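Local coordinates for protein kallistatin (Homo sapiens, PDB 6F4V) that inhibits the serine protease tissue kallikrein as a secreted serpin, forming an equimolar, stable complex with the enzyme on cleavage at its reactive site, at residues G94-S100 against L160-N165. Residues are numbered along the deposited sequence; the frame is centred on the assembly and turned at random.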
loop_
_atom_site.group_PDB
_atom_site.type_symbol
_atom_site.label_atom_id
_atom_site.label_comp_id
_atom_site.label_asym_id
_atom_site.label_seq_id
_atom_site.Cartn_x
_atom_site.Cartn_y
_atom_site.Cartn_z
ATOM N N GLY A 94 -10.286 -6.771 -1.881
ATOM C CA GLY A 94 -10.817 -7.845 -2.702
ATOM C C GLY A 94 -9.831 -8.220 -3.790
ATOM O O GLY A 94 -8.866 -7.487 -4.051
ATOM N N SER A 95 -10.093 -9.359 -4.414
ATOM C CA SER A 95 -9.222 -9.953 -5.408
ATOM C C SER A 95 -10.069 -10.470 -6.543
ATOM O O SER A 95 -11.232 -10.808 -6.341
ATOM C CB SER A 95 -8.470 -11.131 -4.791
ATOM O OG SER A 95 -7.562 -10.667 -3.784
ATOM N N ALA A 96 -9.444 -10.647 -7.697
ATOM C CA ALA A 96 -10.116 -11.210 -8.842
ATOM C C ALA A 96 -9.101 -11.819 -9.801
ATOM O O ALA A 96 -7.929 -11.387 -9.862
ATOM C CB ALA A 96 -10.934 -10.131 -9.538
ATOM N N LEU A 97 -9.563 -12.833 -10.535
ATOM C CA LEU A 97 -8.820 -13.383 -11.612
ATOM C C LEU A 97 -9.664 -13.199 -12.879
ATOM O O LEU A 97 -10.842 -13.586 -12.924
ATOM C CB LEU A 97 -8.586 -14.879 -11.398
ATOM C CG LEU A 97 -7.823 -15.326 -10.150
ATOM C CD1 LEU A 97 -7.809 -16.846 -10.115
ATOM C CD2 LEU A 97 -6.415 -14.767 -10.163
ATOM N N PHE A 98 -9.044 -12.622 -13.885
ATOM C CA PHE A 98 -9.610 -12.524 -15.212
ATOM C C PHE A 98 -8.995 -13.655 -16.028
ATOM O O PHE A 98 -7.805 -13.652 -16.282
ATOM C CB PHE A 98 -9.352 -11.130 -15.776
ATOM C CG PHE A 98 -10.096 -10.077 -15.038
ATOM C CD1 PHE A 98 -9.569 -9.516 -13.881
ATOM C CD2 PHE A 98 -11.355 -9.663 -15.471
ATOM C CE1 PHE A 98 -10.272 -8.551 -13.183
ATOM C CE2 PHE A 98 -12.068 -8.706 -14.765
ATOM C CZ PHE A 98 -11.524 -8.145 -13.623
ATOM N N LEU A 99 -9.825 -14.640 -16.381
ATOM C CA LEU A 99 -9.386 -15.906 -16.955
ATOM C C LEU A 99 -9.707 -15.973 -18.440
ATOM O O LEU A 99 -10.799 -15.607 -18.839
ATOM C CB LEU A 99 -10.127 -17.039 -16.261
ATOM C CG LEU A 99 -9.974 -17.149 -14.746
ATOM C CD1 LEU A 99 -10.854 -18.269 -14.223
ATOM C CD2 LEU A 99 -8.522 -17.376 -14.366
ATOM N N SER A 100 -8.771 -16.458 -19.245
ATOM C CA SER A 100 -9.017 -16.651 -20.676
ATOM C C SER A 100 -10.243 -17.562 -20.863
ATOM O O SER A 100 -10.319 -18.612 -20.232
ATOM C CB SER A 100 -7.789 -17.273 -21.356
ATOM O OG SER A 100 -8.016 -17.485 -22.749
ATOM N N LEU A 160 -3.082 -14.837 -20.890
ATOM C CA LEU A 160 -4.174 -15.766 -20.591
ATOM C C LEU A 160 -4.812 -15.562 -19.213
ATOM O O LEU A 160 -5.832 -16.174 -18.914
ATOM C CB LEU A 160 -3.653 -17.199 -20.691
ATOM C CG LEU A 160 -3.004 -17.589 -22.038
ATOM C CD1 LEU A 160 -2.290 -18.929 -21.879
ATOM C CD2 LEU A 160 -4.021 -17.634 -23.186
ATOM N N MET A 161 -4.204 -14.728 -18.362
ATOM C CA MET A 161 -4.799 -14.439 -17.059
ATOM C C MET A 161 -4.261 -13.122 -16.523
ATOM O O MET A 161 -3.090 -12.823 -16.674
ATOM C CB MET A 161 -4.503 -15.572 -16.055
ATOM C CG MET A 161 -5.165 -15.403 -14.701
ATOM S SD MET A 161 -4.596 -16.634 -13.507
ATOM C CE MET A 161 -3.231 -15.739 -12.756
ATOM N N VAL A 162 -5.135 -12.350 -15.890
ATOM C CA VAL A 162 -4.701 -11.196 -15.129
ATOM C C VAL A 162 -5.269 -11.333 -13.723
ATOM O O VAL A 162 -6.482 -11.490 -13.544
ATOM C CB VAL A 162 -5.148 -9.875 -15.764
ATOM C CG1 VAL A 162 -4.738 -8.700 -14.882
ATOM C CG2 VAL A 162 -4.550 -9.727 -17.141
ATOM N N LEU A 163 -4.367 -11.304 -12.747
ATOM C CA LEU A 163 -4.719 -11.264 -11.344
ATOM C C LEU A 163 -4.786 -9.809 -10.933
ATOM O O LEU A 163 -3.939 -9.010 -11.325
ATOM C CB LEU A 163 -3.632 -11.977 -10.567
ATOM C CG LEU A 163 -3.666 -12.022 -9.066
ATOM C CD1 LEU A 163 -3.007 -13.338 -8.613
ATOM C CD2 LEU A 163 -3.010 -10.814 -8.404
ATOM N N VAL A 164 -5.794 -9.460 -10.142
ATOM C CA VAL A 164 -5.852 -8.146 -9.545
ATOM C C VAL A 164 -6.295 -8.199 -8.103
ATOM O O VAL A 164 -7.045 -9.095 -7.672
ATOM C CB VAL A 164 -6.741 -7.136 -10.309
ATOM C CG1 VAL A 164 -6.410 -7.124 -11.778
ATOM C CG2 VAL A 164 -8.213 -7.421 -10.113
ATOM N N ASN A 165 -5.829 -7.225 -7.338
ATOM C CA ASN A 165 -6.517 -6.929 -6.104
ATOM C C ASN A 165 -6.608 -5.455 -5.884
ATOM O O ASN A 165 -5.995 -4.671 -6.607
ATOM C CB ASN A 165 -5.888 -7.650 -4.941
ATOM C CG ASN A 165 -4.619 -7.030 -4.462
ATOM O OD1 ASN A 165 -4.305 -5.903 -4.782
ATOM N ND2 ASN A 165 -3.881 -7.775 -3.655
HETATM O O HOH W 1 -4.879 -10.631 -3.476
#
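Antiparallel strand pairing inside beta-sheet A, the large central sheet of the serpin fold, joins residues 94-100 to 160-165. The two segments run at 168° to each other, their axes 4.7 Å apart. Two hydrogen-bonded pairs each make a reciprocal couple: Ala96 N to Val164 O and Val164 N to Ala96 O, both 2.9 Å, then Phe98 N to Val162 O at 2.8 Å and Val162 N to Phe98 O at 3.0 Å. Ser100 N adds a bond to Leu160 O (3.0 Å); Leu160 and Met161 form a classic beta bulge, both facing Ile339 of strand 328-340, the reactive-centre loop inserted into the sheet, as in cleaved serpins generally. In the intervening and flanking non-hydrogen-bonded pairs, CA-H groups approach the same carbonyls, as with Met161 CA and Phe98 O at 3.2 Å.

One face meets helix 129-143, the other helices 33-44 and 107-117. On the first, Phe98 CE1 lies 3.9 Å from Val164 CG2; Phe98, Val162 and Val164 pack on Ile136, and the Phe98 ring stacks on Phe122. On the other, Leu97 CD2 reaches Leu163 CB at 4.0 Å and Leu99 CD2 meets Met161 CG at 3.9 Å; Leu97 and Met161 touch helix 107-117, Leu163 helix 33-44. That face turns polar at Ser95 and Asn165: a water lies 2.7 Å from Ser95 OG and accepts a hydrogen bond from Asn165 ND2 at 3.0 Å, while Asn165 OD1 is hydrogen-bonded to Ser35 OG. With Ser95, Leu97 and Leu99 bonding strand 120-124 through their backbone, much of the backbone polarity is met within the sheet, leaving mainly apolar side chains to pack against helices on both faces.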